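Long-range contacts in CRISPR-associated endonuclease Cas12b (Alicyclobacillus acidoterrestris, PDB 5U31), which cuts DNA guided by an RNA, using a RuvC nuclease to defend its bacterium against invading genetic elements after recognising a protospacer adjacent motif: residues G136-A141 / V179-A184; S201-K206 / G430-V435; S618-L623 / Q974-L979. The protein carries 3 engineered substitutions. One frame throughout, in Å; residues are numbered along the deposited sequence.

Interaction 1. Residues G136-A141 / V179-A184; sequences GGLGIA and VLRALA. With nucleotides of chain D.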
loop_
_atom_site.group_PDB
_atom_site.type_symbol
_atom_site.label_atom_id
_atom_site.label_comp_id
_atom_site.label_asym_id
_atom_site.label_seq_id
_atom_site.Cartn_x
_atom_site.Cartn_y
_atom_site.Cartn_z
ATOM N N GLY A 136 -28.192 21.451 30.149
ATOM C CA GLY A 136 -27.347 21.720 29.006
ATOM C C GLY A 136 -28.103 21.685 27.691
ATOM O O GLY A 136 -29.215 21.165 27.587
ATOM N N GLY A 137 -27.463 22.253 26.670
ATOM C CA GLY A 137 -28.020 22.404 25.333
ATOM C C GLY A 137 -28.991 23.554 25.199
ATOM O O GLY A 137 -29.096 24.166 24.132
ATOM N N LEU A 138 -29.714 23.857 26.277
ATOM C CA LEU A 138 -30.586 25.018 26.313
ATOM C C LEU A 138 -29.716 26.263 26.419
ATOM O O LEU A 138 -28.512 26.208 26.140
ATOM C CB LEU A 138 -31.570 24.899 27.477
ATOM C CG LEU A 138 -32.204 23.504 27.638
ATOM C CD1 LEU A 138 -32.961 23.325 28.946
ATOM C CD2 LEU A 138 -33.114 23.189 26.460
ATOM N N GLY A 139 -30.296 27.387 26.815
ATOM C CA GLY A 139 -29.493 28.587 26.965
ATOM C C GLY A 139 -29.513 29.117 28.382
ATOM O O GLY A 139 -29.410 30.326 28.611
ATOM N N ILE A 140 -29.650 28.213 29.345
ATOM C CA ILE A 140 -29.821 28.591 30.739
ATOM C C ILE A 140 -28.492 28.632 31.482
ATOM O O ILE A 140 -28.233 29.563 32.246
ATOM C CB ILE A 140 -30.812 27.626 31.422
ATOM C CG1 ILE A 140 -32.128 27.576 30.645
ATOM C CG2 ILE A 140 -31.082 28.053 32.840
ATOM C CD1 ILE A 140 -33.186 26.698 31.295
ATOM N N ALA A 141 -27.631 27.641 31.252
ATOM C CA ALA A 141 -26.424 27.501 32.055
ATOM C C ALA A 141 -25.493 28.691 31.871
ATOM O O ALA A 141 -25.326 29.212 30.763
ATOM C CB ALA A 141 -25.701 26.205 31.694
ATOM N N VAL A 179 -35.174 20.861 19.872
ATOM C CA VAL A 179 -35.295 19.407 19.939
ATOM C C VAL A 179 -35.326 18.942 21.387
ATOM O O VAL A 179 -36.146 18.096 21.765
ATOM C CB VAL A 179 -34.155 18.731 19.156
ATOM C CG1 VAL A 179 -34.089 17.256 19.506
ATOM C CG2 VAL A 179 -34.363 18.911 17.663
ATOM N N LEU A 180 -34.442 19.492 22.222
ATOM C CA LEU A 180 -34.430 19.121 23.633
ATOM C C LEU A 180 -35.761 19.445 24.295
ATOM O O LEU A 180 -36.335 18.608 25.003
ATOM C CB LEU A 180 -33.289 19.831 24.356
ATOM C CG LEU A 180 -31.890 19.323 24.023
ATOM C CD1 LEU A 180 -30.854 20.114 24.796
ATOM C CD2 LEU A 180 -31.793 17.839 24.331
ATOM N N ARG A 181 -36.273 20.656 24.071
ATOM C CA ARG A 181 -37.548 21.025 24.672
ATOM C C ARG A 181 -38.683 20.172 24.123
ATOM O O ARG A 181 -39.614 19.827 24.857
ATOM C CB ARG A 181 -37.826 22.510 24.457
ATOM C CG ARG A 181 -37.047 23.415 25.391
ATOM C CD ARG A 181 -37.551 24.845 25.310
ATOM N NE ARG A 181 -36.623 25.727 24.607
ATOM C CZ ARG A 181 -35.771 26.548 25.213
ATOM N NH1 ARG A 181 -34.965 27.319 24.494
ATOM N NH2 ARG A 181 -35.727 26.601 26.539
ATOM N N ALA A 182 -38.621 19.813 22.839
ATOM C CA ALA A 182 -39.622 18.906 22.288
ATOM C C ALA A 182 -39.553 17.547 22.973
ATOM O O ALA A 182 -40.578 17.006 23.405
ATOM C CB ALA A 182 -39.433 18.758 20.778
ATOM N N LEU A 183 -38.347 16.979 23.080
ATOM C CA LEU A 183 -38.179 15.734 23.826
ATOM C C LEU A 183 -38.766 15.849 25.227
ATOM O O LEU A 183 -39.464 14.942 25.693
ATOM C CB LEU A 183 -36.698 15.350 23.893
ATOM C CG LEU A 183 -36.071 14.786 22.613
ATOM C CD1 LEU A 183 -34.556 14.816 22.674
ATOM C CD2 LEU A 183 -36.542 13.372 22.377
ATOM N N ALA A 184 -38.517 16.972 25.904
ATOM C CA ALA A 184 -39.031 17.145 27.257
ATOM C C ALA A 184 -40.553 17.112 27.284
ATOM O O ALA A 184 -41.149 16.442 28.135
ATOM C CB ALA A 184 -38.507 18.449 27.852
ATOM P P DT D 7 -24.615 24.454 28.153
ATOM O OP1 DT D 7 -25.681 25.481 28.077
ATOM O OP2 DT D 7 -24.819 23.132 27.519
ATOM O "O5'" DT D 7 -23.280 25.111 27.577
ATOM C "C5'" DT D 7 -22.902 26.400 27.999
ATOM C "C4'" DT D 7 -21.555 26.768 27.426
ATOM O "O4'" DT D 7 -20.573 25.781 27.843
ATOM C "C3'" DT D 7 -21.495 26.808 25.890
ATOM O "O3'" DT D 7 -20.761 27.958 25.471
ATOM C "C2'" DT D 7 -20.757 25.516 25.552
ATOM C "C1'" DT D 7 -19.805 25.418 26.727
ATOM N N1 DT D 7 -19.256 24.056 26.930
ATOM C C2 DT D 7 -17.898 23.896 27.084
ATOM O O2 DT D 7 -17.109 24.824 27.074
ATOM N N3 DT D 7 -17.491 22.603 27.248
ATOM C C4 DT D 7 -18.286 21.476 27.273
ATOM O O4 DT D 7 -17.825 20.356 27.424
ATOM C C5 DT D 7 -19.698 21.710 27.106
ATOM C C7 DT D 7 -20.655 20.557 27.109
ATOM C C6 DT D 7 -20.111 22.974 26.935
ATOM P P DT D 6 -25.850 20.179 32.660
ATOM O OP1 DT D 6 -26.998 20.976 33.145
ATOM O OP2 DT D 6 -26.035 18.993 31.781
ATOM O "O5'" DT D 6 -24.839 21.158 31.900
ATOM C "C5'" DT D 6 -24.539 22.419 32.440
ATOM C "C4'" DT D 6 -23.439 23.081 31.641
ATOM O "O4'" DT D 6 -22.204 22.382 31.841
ATOM C "C3'" DT D 6 -23.642 23.052 30.134
ATOM O "O3'" DT D 6 -24.288 24.230 29.710
ATOM C "C2'" DT D 6 -22.212 22.961 29.570
ATOM C "C1'" DT D 6 -21.340 22.780 30.814
ATOM N N1 DT D 6 -20.272 21.767 30.646
ATOM C C2 DT D 6 -18.967 22.186 30.624
ATOM O O2 DT D 6 -18.643 23.352 30.754
ATOM N N3 DT D 6 -18.046 21.189 30.453
ATOM C C4 DT D 6 -18.296 19.841 30.300
ATOM O O4 DT D 6 -17.394 19.021 30.154
ATOM C C5 DT D 6 -19.693 19.466 30.322
ATOM C C7 DT D 6 -20.092 18.030 30.161
ATOM C C6 DT D 6 -20.604 20.437 30.494
#

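Interaction 2. Residues S201-K206 / G430-V435; sequences SSVEWK and GVAREV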
loop_
_atom_site.group_PDB
_atom_site.type_symbol
_atom_site.label_atom_id
_atom_site.label_comp_id
_atom_site.label_asym_id
_atom_site.label_seq_id
_atom_site.Cartn_x
_atom_site.Cartn_y
_atom_site.Cartn_z
ATOM N N SER A 201 -24.888 -2.875 33.958
ATOM C CA SER A 201 -23.578 -3.104 34.550
ATOM C C SER A 201 -23.732 -3.621 35.971
ATOM O O SER A 201 -24.568 -3.131 36.737
ATOM C CB SER A 201 -22.731 -1.827 34.550
ATOM O OG SER A 201 -23.209 -0.884 35.490
ATOM N N SER A 202 -22.920 -4.616 36.312
ATOM C CA SER A 202 -22.906 -5.201 37.642
ATOM C C SER A 202 -21.759 -4.670 38.494
ATOM O O SER A 202 -21.548 -5.156 39.610
ATOM C CB SER A 202 -22.833 -6.725 37.535
ATOM O OG SER A 202 -21.761 -7.118 36.694
ATOM N N VAL A 203 -21.018 -3.687 37.996
ATOM C CA VAL A 203 -19.884 -3.131 38.723
ATOM C C VAL A 203 -20.398 -2.211 39.822
ATOM O O VAL A 203 -21.263 -1.361 39.582
ATOM C CB VAL A 203 -18.943 -2.383 37.765
ATOM C CG1 VAL A 203 -17.769 -1.801 38.522
ATOM C CG2 VAL A 203 -18.456 -3.310 36.658
ATOM N N GLU A 204 -19.870 -2.381 41.035
ATOM C CA GLU A 204 -20.207 -1.501 42.156
ATOM C C GLU A 204 -19.390 -0.220 42.022
ATOM O O GLU A 204 -18.316 -0.057 42.605
ATOM C CB GLU A 204 -19.952 -2.193 43.488
ATOM C CG GLU A 204 -20.782 -3.441 43.695
ATOM C CD GLU A 204 -20.471 -4.134 45.005
ATOM O OE1 GLU A 204 -19.610 -3.629 45.759
ATOM O OE2 GLU A 204 -21.091 -5.184 45.279
ATOM N N TRP A 205 -19.913 0.705 41.224
ATOM C CA TRP A 205 -19.215 1.955 40.996
ATOM C C TRP A 205 -19.230 2.810 42.260
ATOM O O TRP A 205 -20.058 2.630 43.157
ATOM C CB TRP A 205 -19.851 2.730 39.840
ATOM C CG TRP A 205 -19.971 1.970 38.544
ATOM C CD1 TRP A 205 -21.074 1.322 38.071
ATOM C CD2 TRP A 205 -18.953 1.800 37.552
ATOM N NE1 TRP A 205 -20.806 0.755 36.849
ATOM C CE2 TRP A 205 -19.509 1.033 36.508
ATOM C CE3 TRP A 205 -17.622 2.216 37.449
ATOM C CZ2 TRP A 205 -18.781 0.674 35.376
ATOM C CZ3 TRP A 205 -16.903 1.862 36.324
ATOM C CH2 TRP A 205 -17.484 1.099 35.302
ATOM N N LYS A 206 -18.285 3.742 42.327
ATOM C CA LYS A 206 -18.309 4.741 43.385
ATOM C C LYS A 206 -19.653 5.466 43.362
ATOM O O LYS A 206 -20.173 5.774 42.281
ATOM C CB LYS A 206 -17.157 5.733 43.204
ATOM C CG LYS A 206 -17.180 6.931 44.149
ATOM C CD LYS A 206 -16.186 8.008 43.726
ATOM C CE LYS A 206 -16.286 9.235 44.625
ATOM N NZ LYS A 206 -15.416 10.352 44.156
ATOM N N GLY A 430 -15.237 -12.194 42.560
ATOM C CA GLY A 430 -16.304 -12.090 41.591
ATOM C C GLY A 430 -17.060 -10.776 41.550
ATOM O O GLY A 430 -17.874 -10.588 40.636
ATOM N N VAL A 431 -16.836 -9.860 42.496
ATOM C CA VAL A 431 -17.521 -8.569 42.498
ATOM C C VAL A 431 -16.569 -7.490 42.002
ATOM O O VAL A 431 -15.464 -7.322 42.532
ATOM C CB VAL A 431 -18.086 -8.214 43.887
ATOM C CG1 VAL A 431 -19.214 -9.148 44.243
ATOM C CG2 VAL A 431 -17.011 -8.253 44.953
ATOM N N ALA A 432 -17.003 -6.758 40.981
ATOM C CA ALA A 432 -16.238 -5.652 40.432
ATOM C C ALA A 432 -16.520 -4.392 41.238
ATOM O O ALA A 432 -17.681 -4.027 41.447
ATOM C CB ALA A 432 -16.593 -5.433 38.961
ATOM N N ARG A 433 -15.457 -3.731 41.682
ATOM C CA ARG A 433 -15.554 -2.558 42.539
ATOM C C ARG A 433 -14.650 -1.472 41.973
ATOM O O ARG A 433 -13.496 -1.744 41.627
ATOM C CB ARG A 433 -15.174 -2.928 43.988
ATOM C CG ARG A 433 -14.582 -1.812 44.849
ATOM C CD ARG A 433 -13.713 -2.370 45.995
ATOM N NE ARG A 433 -12.855 -1.340 46.590
ATOM C CZ ARG A 433 -11.685 -1.582 47.185
ATOM N NH1 ARG A 433 -10.968 -0.579 47.690
ATOM N NH2 ARG A 433 -11.221 -2.824 47.264
ATOM N N GLU A 434 -15.184 -0.257 41.845
ATOM C CA GLU A 434 -14.392 0.867 41.358
ATOM C C GLU A 434 -13.458 1.357 42.459
ATOM O O GLU A 434 -13.861 1.492 43.619
ATOM C CB GLU A 434 -15.307 2.002 40.885
ATOM C CG GLU A 434 -14.583 3.224 40.311
ATOM C CD GLU A 434 -15.542 4.296 39.814
ATOM O OE1 GLU A 434 -15.110 5.175 39.038
ATOM O OE2 GLU A 434 -16.730 4.260 40.197
ATOM N N VAL A 435 -12.205 1.621 42.096
ATOM C CA VAL A 435 -11.166 1.964 43.054
ATOM C C VAL A 435 -10.401 3.177 42.548
ATOM O O VAL A 435 -10.515 3.579 41.390
ATOM C CB VAL A 435 -10.203 0.792 43.305
ATOM C CG1 VAL A 435 -10.933 -0.349 43.994
ATOM C CG2 VAL A 435 -9.585 0.343 41.984
#

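Interaction 3. Residues S618-L623 / Q974-L979; sequences SQLLKL and QIHAAL. Engineered in segment 974-979: Ala978 (natural residue Asp). With nucleotides of chain B.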
loop_
_atom_site.group_PDB
_atom_site.type_symbol
_atom_site.label_atom_id
_atom_site.label_comp_id
_atom_site.label_asym_id
_atom_site.label_seq_id
_atom_site.Cartn_x
_atom_site.Cartn_y
_atom_site.Cartn_z
ATOM N N SER A 618 26.450 10.493 -3.802
ATOM C CA SER A 618 25.472 9.469 -4.131
ATOM C C SER A 618 25.814 8.211 -3.352
ATOM O O SER A 618 26.988 7.926 -3.093
ATOM C CB SER A 618 25.432 9.166 -5.632
ATOM O OG SER A 618 24.823 10.224 -6.352
ATOM N N GLN A 619 24.781 7.466 -2.975
ATOM C CA GLN A 619 24.965 6.306 -2.123
ATOM C C GLN A 619 23.876 5.290 -2.418
ATOM O O GLN A 619 22.765 5.648 -2.813
ATOM C CB GLN A 619 24.941 6.697 -0.640
ATOM C CG GLN A 619 26.315 6.857 -0.022
ATOM C CD GLN A 619 27.064 5.541 0.074
ATOM O OE1 GLN A 619 26.540 4.548 0.587
ATOM N NE2 GLN A 619 28.294 5.523 -0.428
ATOM N N LEU A 620 24.211 4.020 -2.230
ATOM C CA LEU A 620 23.233 2.942 -2.271
ATOM C C LEU A 620 22.843 2.615 -0.834
ATOM O O LEU A 620 23.652 2.074 -0.072
ATOM C CB LEU A 620 23.794 1.718 -2.991
ATOM C CG LEU A 620 24.119 1.895 -4.476
ATOM C CD1 LEU A 620 24.314 0.547 -5.142
ATOM C CD2 LEU A 620 23.029 2.687 -5.176
ATOM N N LEU A 621 21.612 2.962 -0.456
ATOM C CA LEU A 621 21.115 2.694 0.893
ATOM C C LEU A 621 20.559 1.272 0.945
ATOM O O LEU A 621 19.355 1.029 1.054
ATOM C CB LEU A 621 20.065 3.719 1.302
ATOM C CG LEU A 621 20.481 5.189 1.331
ATOM C CD1 LEU A 621 19.504 5.991 2.176
ATOM C CD2 LEU A 621 21.907 5.353 1.836
ATOM N N LYS A 622 21.478 0.316 0.859
ATOM C CA LYS A 622 21.093 -1.083 0.943
ATOM C C LYS A 622 20.686 -1.425 2.371
ATOM O O LYS A 622 21.413 -1.132 3.325
ATOM C CB LYS A 622 22.243 -1.981 0.489
ATOM C CG LYS A 622 22.524 -1.945 -1.003
ATOM C CD LYS A 622 23.837 -2.644 -1.324
ATOM C CE LYS A 622 24.108 -2.682 -2.822
ATOM N NZ LYS A 622 23.221 -3.643 -3.526
ATOM N N LEU A 623 19.506 -2.016 2.518
ATOM C CA LEU A 623 19.168 -2.667 3.762
ATOM C C LEU A 623 19.963 -3.964 3.871
ATOM O O LEU A 623 20.443 -4.492 2.864
ATOM C CB LEU A 623 17.669 -2.942 3.833
ATOM C CG LEU A 623 16.784 -1.720 4.095
ATOM C CD1 LEU A 623 15.310 -2.076 4.003
ATOM C CD2 LEU A 623 17.098 -1.116 5.454
ATOM N N GLN A 974 27.973 5.238 -19.039
ATOM C CA GLN A 974 27.449 4.168 -18.204
ATOM C C GLN A 974 27.428 4.623 -16.755
ATOM O O GLN A 974 28.413 5.177 -16.259
ATOM C CB GLN A 974 28.293 2.905 -18.350
ATOM C CG GLN A 974 28.715 2.625 -19.777
ATOM C CD GLN A 974 29.639 1.436 -19.880
ATOM O OE1 GLN A 974 29.615 0.539 -19.035
ATOM N NE2 GLN A 974 30.467 1.422 -20.917
ATOM N N ILE A 975 26.310 4.376 -16.079
ATOM C CA ILE A 975 26.130 4.814 -14.704
ATOM C C ILE A 975 25.074 3.920 -14.079
ATOM O O ILE A 975 24.241 3.341 -14.778
ATOM C CB ILE A 975 25.741 6.313 -14.652
ATOM C CG1 ILE A 975 25.662 6.820 -13.212
ATOM C CG2 ILE A 975 24.433 6.547 -15.384
ATOM C CD1 ILE A 975 25.359 8.290 -13.112
ATOM N N HIS A 976 25.129 3.786 -12.756
ATOM C CA HIS A 976 24.169 2.965 -12.035
ATOM C C HIS A 976 22.752 3.399 -12.367
ATOM O O HIS A 976 22.406 4.577 -12.239
ATOM C CB HIS A 976 24.421 3.078 -10.532
ATOM C CG HIS A 976 23.802 1.979 -9.727
ATOM N ND1 HIS A 976 22.541 2.074 -9.181
ATOM C CD2 HIS A 976 24.278 0.764 -9.363
ATOM C CE1 HIS A 976 22.265 0.963 -8.520
ATOM N NE2 HIS A 976 23.304 0.154 -8.614
ATOM N N ALA A 977 21.934 2.438 -12.800
ATOM C CA ALA A 977 20.596 2.758 -13.284
ATOM C C ALA A 977 19.778 3.472 -12.215
ATOM O O ALA A 977 19.151 4.503 -12.483
ATOM C CB ALA A 977 19.890 1.484 -13.743
ATOM N N ALA A 978 19.783 2.940 -10.990
ATOM C CA ALA A 978 19.000 3.543 -9.915
ATOM C C ALA A 978 19.503 4.941 -9.578
ATOM O O ALA A 978 18.707 5.873 -9.407
ATOM C CB ALA A 978 19.036 2.647 -8.676
ATOM N N LEU A 979 20.823 5.108 -9.474
ATOM C CA LEU A 979 21.372 6.435 -9.232
ATOM C C LEU A 979 21.090 7.376 -10.392
ATOM O O LEU A 979 20.888 8.577 -10.182
ATOM C CB LEU A 979 22.874 6.343 -8.981
ATOM C CG LEU A 979 23.266 5.609 -7.701
ATOM C CD1 LEU A 979 24.769 5.515 -7.610
ATOM C CD2 LEU A 979 22.686 6.310 -6.477
ATOM P P G B 9 32.546 10.439 1.720
ATOM O OP1 G B 9 31.881 11.168 2.827
ATOM O OP2 G B 9 33.833 10.937 1.167
ATOM O "O5'" G B 9 32.770 8.935 2.192
ATOM C "C5'" G B 9 31.755 8.216 2.886
ATOM C "C4'" G B 9 32.102 6.750 2.973
ATOM O "O4'" G B 9 31.198 6.071 3.890
ATOM C "C3'" G B 9 32.035 5.981 1.651
ATOM O "O3'" G B 9 33.128 5.073 1.576
ATOM C "C2'" G B 9 30.732 5.197 1.775
ATOM O "O2'" G B 9 30.684 4.008 1.018
ATOM C "C1'" G B 9 30.692 4.910 3.269
ATOM N N9 G B 9 29.352 4.629 3.784
ATOM C C8 G B 9 28.944 3.450 4.358
ATOM N N7 G B 9 27.689 3.461 4.709
ATOM C C5 G B 9 27.243 4.721 4.334
ATOM C C6 G B 9 25.962 5.308 4.466
ATOM O O6 G B 9 24.937 4.819 4.952
ATOM N N1 G B 9 25.936 6.601 3.962
ATOM C C2 G B 9 27.001 7.252 3.399
ATOM N N2 G B 9 26.750 8.500 2.974
ATOM N N3 G B 9 28.206 6.720 3.267
ATOM C C4 G B 9 28.254 5.459 3.754
ATOM P P C B 4 35.768 1.065 -18.756
ATOM O OP1 C B 4 35.452 1.313 -20.186
ATOM O OP2 C B 4 37.023 1.577 -18.150
ATOM O "O5'" C B 4 34.582 1.632 -17.860
ATOM C "C5'" C B 4 33.243 1.239 -18.097
ATOM C "C4'" C B 4 32.316 1.784 -17.043
ATOM O "O4'" C B 4 32.637 1.213 -15.750
ATOM C "C3'" C B 4 32.383 3.283 -16.810
ATOM O "O3'" C B 4 31.650 4.010 -17.780
ATOM C "C2'" C B 4 31.833 3.425 -15.396
ATOM O "O2'" C B 4 30.414 3.384 -15.406
ATOM C "C1'" C B 4 32.355 2.147 -14.730
ATOM N N1 C B 4 33.588 2.384 -13.947
ATOM C C2 C B 4 33.478 2.924 -12.662
ATOM O O2 C B 4 32.348 3.187 -12.221
ATOM N N3 C B 4 34.600 3.146 -11.940
ATOM C C4 C B 4 35.792 2.847 -12.454
ATOM N N4 C B 4 36.877 3.079 -11.711
ATOM C C5 C B 4 35.930 2.295 -13.759
ATOM C C6 C B 4 34.814 2.080 -14.464
ATOM P P A B 6 28.715 10.947 -13.847
ATOM O OP1 A B 6 27.713 11.010 -14.938
ATOM O OP2 A B 6 29.838 11.923 -13.828
ATOM O "O5'" A B 6 27.915 11.033 -12.475
ATOM C "C5'" A B 6 27.661 12.285 -11.853
ATOM C "C4'" A B 6 28.371 12.386 -10.531
ATOM O "O4'" A B 6 27.865 11.324 -9.680
ATOM C "C3'" A B 6 29.889 12.206 -10.622
ATOM O "O3'" A B 6 30.662 13.293 -10.067
ATOM C "C2'" A B 6 30.162 10.843 -9.970
ATOM O "O2'" A B 6 31.338 10.764 -9.197
ATOM C "C1'" A B 6 28.925 10.580 -9.120
ATOM N N9 A B 6 28.576 9.159 -9.168
ATOM C C8 A B 6 28.251 8.451 -10.299
ATOM N N7 A B 6 28.024 7.178 -10.089
ATOM C C5 A B 6 28.235 7.030 -8.728
ATOM C C6 A B 6 28.158 5.910 -7.885
ATOM N N6 A B 6 27.833 4.690 -8.316
ATOM N N1 A B 6 28.423 6.091 -6.575
ATOM C C2 A B 6 28.751 7.318 -6.152
ATOM N N3 A B 6 28.861 8.451 -6.844
ATOM C C4 A B 6 28.587 8.238 -8.144
#

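Interaction 1. Residues G136-A141 / V179-A184
Leu180 reaches from its helix into the loop at Gly136, Gly137 and Leu138, and its side chain can be followed outward. CB lies 4.0 Å from Leu138 CD2, and the two leucine side chains cross obliquely. Beyond CB the chain runs on with CG anti to the carbonyl carbon (chi1 -72°) and CD1 anti to CA (chi2 180°). That brings CD1 to the backbone of the loop, 3.4 Å from Gly136 O and 3.7 Å from Gly137 CA; Gly137, at a positive phi of 79°, has no CB to stand in the way. The arrangement belongs to the helical REC1 domain, where the loop between helices 118-130 and 148-154 packs on helix 176-185, and Leu180 also touches Pro128 of helix 118-130. Leu138 CD2 has a second neighbour one residue on, Arg181 CG at 4.1 Å, and sits above one face of the Arg181 guanidinium, offset toward its rim. On its DNA-facing side the same loop holds a phosphate: Gly137 N donates a nearly straight hydrogen bond of 2.9 Å to OP2 of DT7 of chain D. Ala141 CB approaches OP1 of that phosphate at 3.7 Å.

Interaction 2. Residues S201-K206 / G430-V435
Lys206 N donates to Glu434 OE2 at 2.7 Å, meeting the carboxylate oxygen on its anti side and 22° out of the carboxylate plane. CG of Glu434 stands anti to the backbone N (chi1 -178°), and the chain, extended beyond it, carries the carboxylate out to the 201-206 loop. Its other oxygen, OE1, is taken by Trp217 NE1, so one carboxylate ties together two parts of the REC1 domain. Two backbone bonds flank Glu204: its N gives to Ala432 O at 2.8 Å, and Glu434 N gives to Glu204 O at 3.2 Å. Together they form a single parallel bridge between Glu204 and Arg433, the touching parts running 35° apart. Glu204 is also the centre of an inverse gamma turn.

The carboxylate of Glu434 lies at the edge of the Trp205 indole, OE2 being 3.5 Å from CE3 of Trp205, with the two planes almost perpendicular. The ring is steadied from within its own segment: Ser201 OG accepts from NE1 of Trp205 in the ring plane, at 3.2 Å, and Val203 CG1 rests over the centre of one face. The other methyl of Val203, CG2, packs on Ala432 CB at 3.6 Å. Arg433 leads elsewhere, to a salt bridge with Glu428.

The loop thus joins the REC1 domain to strand 431-435 of the WED-II hairpin, which this strand forms with 424-428; Leu425 of the hairpin touches Val203, Trp205 and Glu434, while Lys25 of helix 17-45 meets Val203 and Ala432.

Interaction 3. Residues S618-L623 / Q974-L979
Where strand 972-976, mostly assigned to Nuc-I, passes into helix 977-990 of RuvC-III, the N-cap residue His976 meets Leu620 tip to tip. CG of His976 stands anti to the backbone N (chi1 -162°), and its ring nitrogen ND1 accepts a weak 3.5 Å capping bond, in the ring plane, from Leu979 N. Leu620 uses both methyls: CD1 reaches 3.6 Å from His976 NE2, while CD2 sits 4.2 Å from the ring centroid and 26° off its normal, a CH-pi contact over the face. CD2 of Leu620 also packs on CD2 of Leu979 at 3.9 Å, and CD2 of Leu979 lies 3.7 Å from Gln619 O. The neighbouring Ala978 is engineered in place of Asp, a residue assigned to the DNase active site.

Guide RNA borders both segments. Leu979 CD1 lies 3.4 Å from C6 of A6 of chain B, Gln619 rests against the base of G9 of chain B, and O2' of C4 of chain B donates to Gln974 O at 2.8 Å.

Strand 611-621 pairs with strand 578-587 through Gln619 and Leu621, whereas Ile975 shares backbone hydrogen bonds with Phe961 in a separate antiparallel sheet; the contact sets strand 611-621 of the RuvC sheet against the start of helix 977-990.

The three contacts follow one another along the chain, each closing before the next opens. Interactions 1 and 2 lie on the same side of the chain's centre, their centres about 33 Å apart, and both involve the REC1 domain: interaction 1 is wholly within it, and the loop holding 201-206 follows helix 176-185, which carries 179-184. Interaction 3 is on the opposite side of the chain's centre, about 67 Å from interaction 1 and about 63 Å from interaction 2, between centres, in the nuclease lobe. Interaction 1 borders DNA and interaction 3 the guide RNA, so the contacts sample both lobes that enclose the nucleic acids, with interaction 2 joining REC1 of the recognition lobe to WED-II of the nuclease lobe; none touches another.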